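Local atomic coordinates of aldehyde dehydrogenase (Burkholderia vietnamiensis, PDB entry 5KF0), a protein that probably oxidises aldehydes to carboxylic acids with a nicotinamide dinucleotide as hydride acceptor, and is seen here with NADPH bound. Residues 349-354 and 379-384; 342-347 and 389-394; 14-19 and 44-49. All blocks are in the same frame, centred on the assembly; numbering follows the deposited sequence. Where two conformers were deposited one is given.

Contact 1: residues 349-354 and 379-384; sequences DAAVAA and REQDLY
Gln381 lies against Ala351 and Ala354 where the C-terminal end of helix 338-353 meets the N-cap position of the short helix 382-385, in the alpha/beta domain of the aldehyde dehydrogenase fold that carries strands 368-375 and 392-398. The packing sets three alanines against Gln381 and Leu383. In Gln381, CG is anti to the carbonyl carbon (chi1 -75°) and the chain bends at chi2; CD lies 3.9 Å from Ala351 CA. NE2 touches the methyl of Ala354, at 3.5 Å from CB, while OE1 faces the backbone of Ala350 and Ala351. Deeper in, Ala351 CB meets Leu383 CD2 at 4.0 Å; Leu383 also packs on Leu374 and Val392, tying this spot to the sheet.

The polar part runs through Glu380. Gln381 OE1 is 3.4 Å from Ala351 N, but the angle is too poor for a hydrogen bond. Gln381 NE2 instead donates to Glu380 OE1 (3.0 Å), almost straight at 174°. This bond fixes which way the amide is turned. A water links the segments as well, lying 2.9 Å from Glu380 OE1 and 3.3 Å from Ala354 O.

Contact 2: residues 342-347 and 389-394; sequences RRLSGW and FGPVAI. With NDP (NADPH dihydro-nicotinamide-adenine-dinucleotide phosphate), chain E.
Leu344 of helix 338-353 packs on Gly390, Pro391 and Val392 where strand 392-398 begins, a helix-on-sheet packing in the alpha/beta domain of the aldehyde dehydrogenase fold, beside the cofactor cleft. The apolar contact is made chiefly by one methyl. Leu344 CG is anti to the backbone N (chi1 -178°), and its CD2 touches three successive residues. It lies 3.5 Å from Gly390 CA, tighter than usual for two carbons, and 3.7 Å from Val392 CG2; the ring carbon CD of Pro391 borders it too. Because Gly390 has no side chain, the methyl can sit directly on its backbone. The Leu344 and Val392 side chains pass one another running opposite ways, CG and CD2 of the leucine against CG2 of the valine, and Phe369 and Leu383 extend the same apolar cluster. Pro391 is the centre of an inverse gamma turn, which leads the chain from the loop into the strand.

The polar group at this face is the guanidinium of Arg343. Its chain bends at chi3, and NH2 comes to the backbone O of Phe389, which lies at the guanidinium edge near its plane, 3.8 Å away and too far for a hydrogen bond. The firm partners of the guanidinium lie outside the two segments: NH2 forms a salt bridge with Glu340, and NH1 donates to the carbonyl of Ala388. Arg343 thus joins its own helix to the loop that precedes Phe389.

The third kind of contact is with the bound NADPH. The ring of Phe389 is directed from the helix to the cofactor and touches the ribose next to the nicotinamide. One face carries the ribose carbon C3D, 3.7 Å above the plane and offset toward the rim, and Phe389 CE1 comes within 3.4 Å of C2D.

Contact 3: residues 14-19 and 44-49; sequences YPYYLA and ALADAQ
Ala44 meets Tyr14 and Tyr16 as the chain comes off the end of strand 39-43. Its N donates to Tyr14 O over 3.0 Å, with an N-H...O angle of 145° and the donor tilted 22° from the carbonyl plane. The methyl of Ala44 points at strand 13-18 and touches Tyr16, with CB 3.5 Å from CD2, while Ala44 O lies at the edge of that ring, in its plane. This carbonyl oxygen is buried by the contact and has no polar partner in the model.

Leu45 turns its side chain away, so it contributes through the backbone: its O sits near the plane of the ring, 3.7 Å from Tyr16 CE2, and its N is held by Asn26. Ala46 comes next, its CB 4.3 Å from the ring centroid in an off-centre CH-pi contact, and its CA close to CE2. Tyr16 CG stands between the backbone N and the carbonyl carbon (chi1 58°); CD2 and CE2 are the ring atoms that meet these residues.

At Asp47 the link becomes a water, which bonds Tyr16 OH at 2.9 Å, accepts from Asp47 N at 3.1 Å and gives a weak bond to Leu45 O. Asp47 is the N-cap of helix 48-60, and its OD1 takes the N-H of Ala50. Tyr16 also touches Leu214, Pro215 and Ala50. The arrangement is that of a strand-to-helix connection at the end of the two central, parallel strands of a small mixed sheet, 13-18 and 39-43, in which a tyrosine ring packs against the chain as it leaves strand 39-43 for helix 48-60.

In the fold
Contacts 1 and 2 are neighbours, their centres 10 Å apart, and share helix 338-353; in each, the helix faces a part of the chain that runs from helix 382-385 into strand 392-398. They meet through packing of Asp382 on Trp347 and of Tyr384 on Ile394. Contact 1 is partly buried, and a water and a bond inside segment 379-384 supplement its alanine packing; contact 2 is buried, apolar at its centre and extended by an aromatic ring to the cofactor. Contact 3 is also buried but belongs to a separate N-terminal sheet, about 21 Å from contact 2 between nearest atoms. It alone has a direct hydrogen bond between its two segments.

Contact 1: residues 349-354 and 379-384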
loop_
_atom_site.group_PDB
_atom_site.type_symbol
_atom_site.label_atom_id
_atom_site.label_comp_id
_atom_site.label_asym_id
_atom_site.label_seq_id
_atom_site.Cartn_x
_atom_site.Cartn_y
_atom_site.Cartn_z
ATOM N N ASP A 349 -22.374 38.012 -25.695
ATOM C CA ASP A 349 -23.231 39.173 -25.932
ATOM C C ASP A 349 -24.117 39.457 -24.726
ATOM O O ASP A 349 -24.308 40.618 -24.350
ATOM C CB ASP A 349 -24.104 38.954 -27.170
ATOM C CG ASP A 349 -23.302 38.899 -28.462
ATOM O OD1 ASP A 349 -22.124 39.307 -28.460
ATOM O OD2 ASP A 349 -23.866 38.453 -29.487
ATOM N N ALA A 350 -24.674 38.404 -24.114
ATOM C CA ALA A 350 -25.557 38.601 -22.967
ATOM C C ALA A 350 -24.798 39.173 -21.778
ATOM O O ALA A 350 -25.314 40.043 -21.068
ATOM C CB ALA A 350 -26.235 37.288 -22.584
ATOM N N ALA A 351 -23.573 38.695 -21.544
ATOM C CA ALA A 351 -22.782 39.229 -20.441
ATOM C C ALA A 351 -22.479 40.706 -20.654
ATOM O O ALA A 351 -22.588 41.511 -19.720
ATOM C CB ALA A 351 -21.493 38.421 -20.278
ATOM N N VAL A 352 -22.117 41.081 -21.883
ATOM C CA VAL A 352 -21.816 42.477 -22.191
ATOM C C VAL A 352 -23.062 43.338 -22.036
ATOM O O VAL A 352 -22.998 44.454 -21.504
ATOM C CB VAL A 352 -21.208 42.592 -23.600
ATOM C CG1 VAL A 352 -21.185 44.051 -24.067
ATOM C CG2 VAL A 352 -19.793 42.009 -23.617
ATOM N N ALA A 353 -24.220 42.827 -22.474
ATOM C CA ALA A 353 -25.459 43.586 -22.329
ATOM C C ALA A 353 -25.801 43.820 -20.863
ATOM O O ALA A 353 -26.430 44.832 -20.526
ATOM C CB ALA A 353 -26.611 42.865 -23.037
ATOM N N ALA A 354 -25.388 42.910 -19.983
ATOM C CA ALA A 354 -25.612 43.034 -18.552
ATOM C C ALA A 354 -24.481 43.764 -17.837
ATOM O O ALA A 354 -24.448 43.773 -16.601
ATOM C CB ALA A 354 -25.819 41.649 -17.928
ATOM N N ARG A 379 -21.811 37.087 -11.717
ATOM C CA ARG A 379 -21.782 35.665 -11.379
ATOM C C ARG A 379 -23.053 34.926 -11.792
ATOM O O ARG A 379 -23.046 33.691 -11.810
ATOM C CB ARG A 379 -21.534 35.466 -9.872
ATOM C CG ARG A 379 -22.630 36.020 -8.961
ATOM C CD ARG A 379 -22.464 35.574 -7.502
ATOM N NE ARG A 379 -22.850 34.176 -7.317
ATOM C CZ ARG A 379 -24.085 33.761 -7.053
ATOM N NH1 ARG A 379 -25.078 34.640 -6.936
ATOM N NH2 ARG A 379 -24.330 32.465 -6.906
ATOM N N GLU A 380 -24.133 35.636 -12.123
ATOM C CA GLU A 380 -25.357 34.989 -12.576
ATOM C C GLU A 380 -25.323 34.611 -14.055
ATOM O O GLU A 380 -26.163 33.820 -14.491
ATOM C CB GLU A 380 -26.558 35.905 -12.322
ATOM C CG GLU A 380 -26.804 36.969 -13.405
ATOM C CD GLU A 380 -25.848 38.164 -13.342
ATOM O OE1 GLU A 380 -25.910 39.013 -14.262
ATOM O OE2 GLU A 380 -25.059 38.276 -12.374
ATOM N N GLN A 381 -24.378 35.152 -14.824
ATOM C CA GLN A 381 -24.392 35.021 -16.281
ATOM C C GLN A 381 -24.063 33.605 -16.747
ATOM O O GLN A 381 -23.245 32.904 -16.150
ATOM C CB GLN A 381 -23.379 35.983 -16.906
ATOM C CG GLN A 381 -23.826 37.433 -16.912
ATOM C CD GLN A 381 -25.092 37.628 -17.722
ATOM O OE1 GLN A 381 -25.164 37.221 -18.880
ATOM N NE2 GLN A 381 -26.109 38.224 -17.105
ATOM N N ASP A 382 -24.676 33.214 -17.873
ATOM C CA ASP A 382 -24.324 31.950 -18.516
ATOM C C ASP A 382 -22.830 31.863 -18.787
ATOM O O ASP A 382 -22.229 30.795 -18.638
ATOM C CB ASP A 382 -25.095 31.780 -19.826
ATOM C CG ASP A 382 -26.560 31.471 -19.613
ATOM O OD1 ASP A 382 -26.944 31.109 -18.482
ATOM O OD2 ASP A 382 -27.331 31.589 -20.589
ATOM N N LEU A 383 -22.218 32.973 -19.211
ATOM C CA LEU A 383 -20.786 32.959 -19.488
ATOM C C LEU A 383 -19.980 32.623 -18.245
ATOM O O LEU A 383 -18.884 32.066 -18.354
ATOM C CB LEU A 383 -20.346 34.313 -20.055
ATOM C CG LEU A 383 -18.919 34.369 -20.600
ATOM C CD1 LEU A 383 -18.818 33.535 -21.874
ATOM C CD2 LEU A 383 -18.498 35.797 -20.876
ATOM N N TYR A 384 -20.503 32.960 -17.060
ATOM C CA TYR A 384 -19.822 32.649 -15.809
ATOM C C TYR A 384 -20.064 31.205 -15.389
ATOM O O TYR A 384 -19.122 30.491 -15.027
ATOM C CB TYR A 384 -20.288 33.601 -14.697
ATOM C CG TYR A 384 -19.384 33.545 -13.486
ATOM C CD1 TYR A 384 -18.326 34.436 -13.347
ATOM C CD2 TYR A 384 -19.565 32.579 -12.499
ATOM C CE1 TYR A 384 -17.474 34.367 -12.263
ATOM C CE2 TYR A 384 -18.718 32.508 -11.407
ATOM C CZ TYR A 384 -17.676 33.406 -11.296
ATOM O OH TYR A 384 -16.812 33.328 -10.227
HETATM O O HOH W 1 -24.004 41.141 -14.723
#

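Contact 2: residues 342-347 and 389-394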
loop_
_atom_site.group_PDB
_atom_site.type_symbol
_atom_site.label_atom_id
_atom_site.label_comp_id
_atom_site.label_asym_id
_atom_site.label_seq_id
_atom_site.Cartn_x
_atom_site.Cartn_y
_atom_site.Cartn_z
ATOM N N ARG A 342 -21.537 30.082 -32.131
ATOM C CA ARG A 342 -22.697 30.940 -31.906
ATOM C C ARG A 342 -23.241 30.800 -30.491
ATOM O O ARG A 342 -23.716 31.789 -29.919
ATOM C CB ARG A 342 -23.797 30.629 -32.919
ATOM C CG ARG A 342 -23.503 31.134 -34.314
ATOM C CD ARG A 342 -24.754 31.109 -35.186
ATOM N NE ARG A 342 -25.279 29.757 -35.368
ATOM C CZ ARG A 342 -24.838 28.902 -36.286
ATOM N NH1 ARG A 342 -23.854 29.253 -37.102
ATOM N NH2 ARG A 342 -25.375 27.694 -36.388
ATOM N N ARG A 343 -23.187 29.593 -29.913
ATOM C CA ARG A 343 -23.588 29.427 -28.518
ATOM C C ARG A 343 -22.761 30.331 -27.614
ATOM O O ARG A 343 -23.302 31.122 -26.832
ATOM C CB ARG A 343 -23.435 27.969 -28.078
ATOM C CG ARG A 343 -23.545 27.789 -26.549
ATOM C CD ARG A 343 -23.153 26.395 -26.059
ATOM N NE ARG A 343 -21.824 25.967 -26.513
ATOM C CZ ARG A 343 -20.677 26.366 -25.973
ATOM N NH1 ARG A 343 -20.676 27.221 -24.962
ATOM N NH2 ARG A 343 -19.523 25.922 -26.463
ATOM N N LEU A 344 -21.440 30.230 -27.722
ATOM C CA LEU A 344 -20.560 30.987 -26.838
ATOM C C LEU A 344 -20.645 32.484 -27.110
ATOM O O LEU A 344 -20.658 33.287 -26.170
ATOM C CB LEU A 344 -19.127 30.486 -26.991
ATOM C CG LEU A 344 -18.101 31.166 -26.088
ATOM C CD1 LEU A 344 -18.511 31.094 -24.610
ATOM C CD2 LEU A 344 -16.778 30.457 -26.314
ATOM N N SER A 345 -20.707 32.883 -28.387
ATOM C CA SER A 345 -20.828 34.308 -28.680
ATOM C C SER A 345 -22.144 34.871 -28.154
ATOM O O SER A 345 -22.192 36.035 -27.741
ATOM C CB SER A 345 -20.682 34.564 -30.183
ATOM O OG SER A 345 -21.846 34.197 -30.896
ATOM N N GLY A 346 -23.208 34.062 -28.122
ATOM C CA GLY A 346 -24.462 34.532 -27.550
ATOM C C GLY A 346 -24.364 34.780 -26.055
ATOM O O GLY A 346 -24.889 35.779 -25.546
ATOM N N TRP A 347 -23.693 33.874 -25.333
ATOM C CA TRP A 347 -23.432 34.099 -23.911
ATOM C C TRP A 347 -22.568 35.334 -23.703
ATOM O O TRP A 347 -22.766 36.088 -22.743
ATOM C CB TRP A 347 -22.736 32.884 -23.290
ATOM C CG TRP A 347 -23.509 31.601 -23.318
ATOM C CD1 TRP A 347 -24.794 31.416 -23.749
ATOM C CD2 TRP A 347 -23.036 30.320 -22.900
ATOM N NE1 TRP A 347 -25.148 30.092 -23.621
ATOM C CE2 TRP A 347 -24.082 29.398 -23.107
ATOM C CE3 TRP A 347 -21.824 29.861 -22.373
ATOM C CZ2 TRP A 347 -23.954 28.039 -22.796
ATOM C CZ3 TRP A 347 -21.698 28.516 -22.066
ATOM C CH2 TRP A 347 -22.756 27.620 -22.287
ATOM N N PHE A 389 -16.333 26.285 -22.997
ATOM C CA PHE A 389 -15.732 25.414 -24.013
ATOM C C PHE A 389 -15.381 26.187 -25.279
ATOM O O PHE A 389 -15.710 25.798 -26.402
ATOM C CB PHE A 389 -16.618 24.207 -24.331
ATOM C CG PHE A 389 -15.846 22.928 -24.355
ATOM C CD1 PHE A 389 -15.283 22.450 -23.181
ATOM C CD2 PHE A 389 -15.596 22.252 -25.547
ATOM C CE1 PHE A 389 -14.532 21.295 -23.173
ATOM C CE2 PHE A 389 -14.835 21.087 -25.545
ATOM C CZ PHE A 389 -14.302 20.615 -24.362
ATOM N N GLY A 390 -14.697 27.301 -25.085
ATOM C CA GLY A 390 -14.240 28.110 -26.185
ATOM C C GLY A 390 -13.237 29.110 -25.667
ATOM O O GLY A 390 -12.915 29.124 -24.478
ATOM N N PRO A 391 -12.720 29.965 -26.545
ATOM C CA PRO A 391 -11.554 30.793 -26.193
ATOM C C PRO A 391 -11.942 32.094 -25.496
ATOM O O PRO A 391 -11.576 33.188 -25.924
ATOM C CB PRO A 391 -10.903 31.029 -27.563
ATOM C CG PRO A 391 -12.056 31.047 -28.514
ATOM C CD PRO A 391 -13.027 30.011 -27.988
ATOM N N VAL A 392 -12.672 31.963 -24.389
ATOM C CA VAL A 392 -13.121 33.094 -23.588
ATOM C C VAL A 392 -12.758 32.829 -22.137
ATOM O O VAL A 392 -12.952 31.715 -21.637
ATOM C CB VAL A 392 -14.643 33.309 -23.713
ATOM C CG1 VAL A 392 -15.101 34.459 -22.807
ATOM C CG2 VAL A 392 -15.028 33.556 -25.160
ATOM N N ALA A 393 -12.254 33.852 -21.457
ATOM C CA ALA A 393 -12.022 33.786 -20.026
ATOM C C ALA A 393 -12.513 35.074 -19.389
ATOM O O ALA A 393 -12.575 36.128 -20.031
ATOM C CB ALA A 393 -10.536 33.558 -19.696
ATOM N N ILE A 394 -12.848 34.963 -18.107
ATOM C CA ILE A 394 -13.367 36.090 -17.346
ATOM C C ILE A 394 -12.391 36.401 -16.222
ATOM O O ILE A 394 -11.846 35.503 -15.565
ATOM C CB ILE A 394 -14.796 35.840 -16.811
ATOM C CG1 ILE A 394 -14.814 34.816 -15.674
ATOM C CG2 ILE A 394 -15.720 35.410 -17.946
ATOM C CD1 ILE A 394 -14.856 35.442 -14.293
HETATM P PA NDP E . -20.734 15.158 -25.940
HETATM O O1A NDP E . -21.385 14.902 -24.623
HETATM O O2A NDP E . -21.596 16.014 -26.868
HETATM O O5B NDP E . -20.350 13.813 -26.694
HETATM C C5B NDP E . -19.403 12.931 -26.041
HETATM C C4B NDP E . -19.605 11.533 -26.561
HETATM O O4B NDP E . -20.880 11.028 -26.103
HETATM C C3B NDP E . -19.630 11.408 -28.090
HETATM O O3B NDP E . -19.061 10.164 -28.493
HETATM C C2B NDP E . -21.132 11.408 -28.376
HETATM O O2B NDP E . -21.509 10.775 -29.616
HETATM C C1B NDP E . -21.599 10.546 -27.218
HETATM N N9A NDP E . -23.025 10.640 -26.933
HETATM C C8A NDP E . -23.798 11.761 -26.788
HETATM N N7A NDP E . -25.047 11.509 -26.470
HETATM C C5A NDP E . -25.097 10.126 -26.405
HETATM C C6A NDP E . -26.136 9.224 -26.103
HETATM N N6A NDP E . -27.393 9.596 -25.828
HETATM N N1A NDP E . -25.841 7.904 -26.106
HETATM C C2A NDP E . -24.597 7.520 -26.401
HETATM N N3A NDP E . -23.538 8.275 -26.708
HETATM C C4A NDP E . -23.859 9.576 -26.692
HETATM O O3 NDP E . -19.336 15.872 -25.692
HETATM P PN NDP E . -18.245 16.487 -26.673
HETATM O O1N NDP E . -17.792 15.448 -27.634
HETATM O O2N NDP E . -18.840 17.735 -27.273
HETATM O O5D NDP E . -17.027 16.861 -25.729
HETATM C C5D NDP E . -16.966 18.025 -24.889
HETATM C C4D NDP E . -17.395 17.644 -23.494
HETATM O O4D NDP E . -16.536 16.590 -22.982
HETATM C C3D NDP E . -17.289 18.810 -22.508
HETATM O O3D NDP E . -18.401 18.886 -21.623
HETATM C C2D NDP E . -15.984 18.497 -21.777
HETATM O O2D NDP E . -15.820 19.088 -20.493
HETATM C C1D NDP E . -16.048 16.977 -21.711
HETATM N N1N NDP E . -14.700 16.470 -21.483
HETATM C C2N NDP E . -14.376 15.780 -20.339
HETATM C C3N NDP E . -13.109 15.442 -20.028
HETATM C C7N NDP E . -12.774 14.621 -18.833
HETATM O O7N NDP E . -11.806 13.851 -18.911
HETATM N N7N NDP E . -13.473 14.789 -17.712
HETATM C C4N NDP E . -11.984 15.921 -20.873
HETATM C C5N NDP E . -12.467 16.349 -22.218
HETATM C C6N NDP E . -13.734 16.654 -22.428
HETATM P P2B NDP E . -21.545 11.616 -31.024
HETATM O O1X NDP E . -20.951 12.952 -30.774
HETATM O O2X NDP E . -20.815 10.713 -31.974
HETATM O O3X NDP E . -23.001 11.700 -31.431
#

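Contact 3: residues 14-19 and 44-49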
loop_
_atom_site.group_PDB
_atom_site.type_symbol
_atom_site.label_atom_id
_atom_site.label_comp_id
_atom_site.label_asym_id
_atom_site.label_seq_id
_atom_site.Cartn_x
_atom_site.Cartn_y
_atom_site.Cartn_z
ATOM N N TYR A 14 -12.062 4.565 -44.120
ATOM C CA TYR A 14 -11.662 3.749 -42.983
ATOM C C TYR A 14 -12.749 2.730 -42.671
ATOM O O TYR A 14 -13.944 3.032 -42.795
ATOM C CB TYR A 14 -11.395 4.603 -41.713
ATOM C CG TYR A 14 -10.111 5.397 -41.795
ATOM C CD1 TYR A 14 -8.937 4.931 -41.207
ATOM C CD2 TYR A 14 -10.065 6.601 -42.480
ATOM C CE1 TYR A 14 -7.762 5.653 -41.293
ATOM C CE2 TYR A 14 -8.891 7.333 -42.572
ATOM C CZ TYR A 14 -7.744 6.850 -41.978
ATOM O OH TYR A 14 -6.580 7.573 -42.081
ATOM N N PRO A 15 -12.370 1.525 -42.254
ATOM C CA PRO A 15 -13.351 0.560 -41.756
ATOM C C PRO A 15 -13.639 0.819 -40.285
ATOM O O PRO A 15 -12.958 1.609 -39.627
ATOM C CB PRO A 15 -12.624 -0.772 -41.934
ATOM C CG PRO A 15 -11.180 -0.404 -41.586
ATOM C CD PRO A 15 -10.990 1.034 -42.083
ATOM N N TYR A 16 -14.655 0.138 -39.765
ATOM C CA TYR A 16 -14.730 0.000 -38.315
ATOM C C TYR A 16 -14.159 -1.355 -37.926
ATOM O O TYR A 16 -13.854 -2.190 -38.775
ATOM C CB TYR A 16 -16.152 0.208 -37.755
ATOM C CG TYR A 16 -17.291 -0.664 -38.238
ATOM C CD1 TYR A 16 -17.288 -2.047 -38.046
ATOM C CD2 TYR A 16 -18.417 -0.090 -38.820
ATOM C CE1 TYR A 16 -18.359 -2.833 -38.464
ATOM C CE2 TYR A 16 -19.482 -0.866 -39.236
ATOM C CZ TYR A 16 -19.449 -2.232 -39.062
ATOM O OH TYR A 16 -20.509 -3.012 -39.473
ATOM N N TYR A 17 -13.971 -1.555 -36.625
ATOM C CA TYR A 17 -13.334 -2.770 -36.129
ATOM C C TYR A 17 -14.322 -3.533 -35.268
ATOM O O TYR A 17 -14.767 -3.035 -34.228
ATOM C CB TYR A 17 -12.042 -2.446 -35.376
ATOM C CG TYR A 17 -10.949 -2.141 -36.377
ATOM C CD1 TYR A 17 -10.069 -3.133 -36.799
ATOM C CD2 TYR A 17 -10.856 -0.884 -36.966
ATOM C CE1 TYR A 17 -9.092 -2.868 -37.755
ATOM C CE2 TYR A 17 -9.882 -0.610 -37.926
ATOM C CZ TYR A 17 -9.008 -1.610 -38.309
ATOM O OH TYR A 17 -8.035 -1.354 -39.263
ATOM N N LEU A 18 -14.678 -4.728 -35.727
ATOM C CA LEU A 18 -15.654 -5.586 -35.071
ATOM C C LEU A 18 -14.929 -6.861 -34.670
ATOM O O LEU A 18 -14.446 -7.602 -35.539
ATOM C CB LEU A 18 -16.833 -5.880 -36.006
ATOM C CG LEU A 18 -17.860 -6.911 -35.541
ATOM C CD1 LEU A 18 -18.525 -6.436 -34.286
ATOM C CD2 LEU A 18 -18.897 -7.172 -36.642
ATOM N N ALA A 19 -14.864 -7.117 -33.364
ATOM C CA ALA A 19 -14.165 -8.285 -32.820
ATOM C C ALA A 19 -12.770 -8.418 -33.429
ATOM O O ALA A 19 -12.394 -9.450 -33.997
ATOM C CB ALA A 19 -14.986 -9.558 -33.017
ATOM N N ALA A 44 -16.709 3.873 -41.919
ATOM C CA ALA A 44 -17.851 2.982 -41.775
ATOM C C ALA A 44 -18.634 3.307 -40.504
ATOM O O ALA A 44 -18.061 3.423 -39.415
ATOM C CB ALA A 44 -17.382 1.523 -41.760
ATOM N N LEU A 45 -19.951 3.437 -40.650
ATOM C CA LEU A 45 -20.855 3.736 -39.547
ATOM C C LEU A 45 -21.495 2.437 -39.071
ATOM O O LEU A 45 -22.112 1.722 -39.868
ATOM C CB LEU A 45 -21.926 4.723 -40.008
ATOM C CG LEU A 45 -22.898 5.233 -38.951
ATOM C CD1 LEU A 45 -22.168 6.144 -37.947
ATOM C CD2 LEU A 45 -24.063 5.945 -39.624
ATOM N N ALA A 46 -21.346 2.129 -37.786
ATOM C CA ALA A 46 -21.908 0.898 -37.236
ATOM C C ALA A 46 -23.385 1.078 -36.904
ATOM O O ALA A 46 -23.759 2.042 -36.231
ATOM C CB ALA A 46 -21.139 0.489 -35.980
ATOM N N ASP A 47 -24.229 0.145 -37.361
ATOM C CA ASP A 47 -25.631 0.186 -36.962
ATOM C C ASP A 47 -25.842 -0.680 -35.718
ATOM O O ASP A 47 -24.900 -1.257 -35.165
ATOM C CB ASP A 47 -26.557 -0.220 -38.113
ATOM C CG ASP A 47 -26.339 -1.648 -38.607
ATOM O OD1 ASP A 47 -25.669 -2.461 -37.943
ATOM O OD2 ASP A 47 -26.869 -1.961 -39.694
ATOM N N ALA A 48 -27.091 -0.745 -35.250
ATOM C CA ALA A 48 -27.358 -1.453 -34.002
ATOM C C ALA A 48 -27.003 -2.930 -34.102
ATOM O O ALA A 48 -26.623 -3.541 -33.096
ATOM C CB ALA A 48 -28.825 -1.285 -33.601
ATOM N N GLN A 49 -27.141 -3.531 -35.291
ATOM C CA GLN A 49 -26.793 -4.942 -35.449
ATOM C C GLN A 49 -25.300 -5.161 -35.282
ATOM O O GLN A 49 -24.873 -6.178 -34.720
ATOM C CB GLN A 49 -27.241 -5.460 -36.814
ATOM C CG GLN A 49 -28.718 -5.735 -36.905
ATOM C CD GLN A 49 -29.541 -4.494 -36.652
ATOM O OE1 GLN A 49 -29.459 -3.517 -37.397
ATOM N NE2 GLN A 49 -30.312 -4.509 -35.569
HETATM O O HOH W 2 -22.980 -1.543 -39.666
#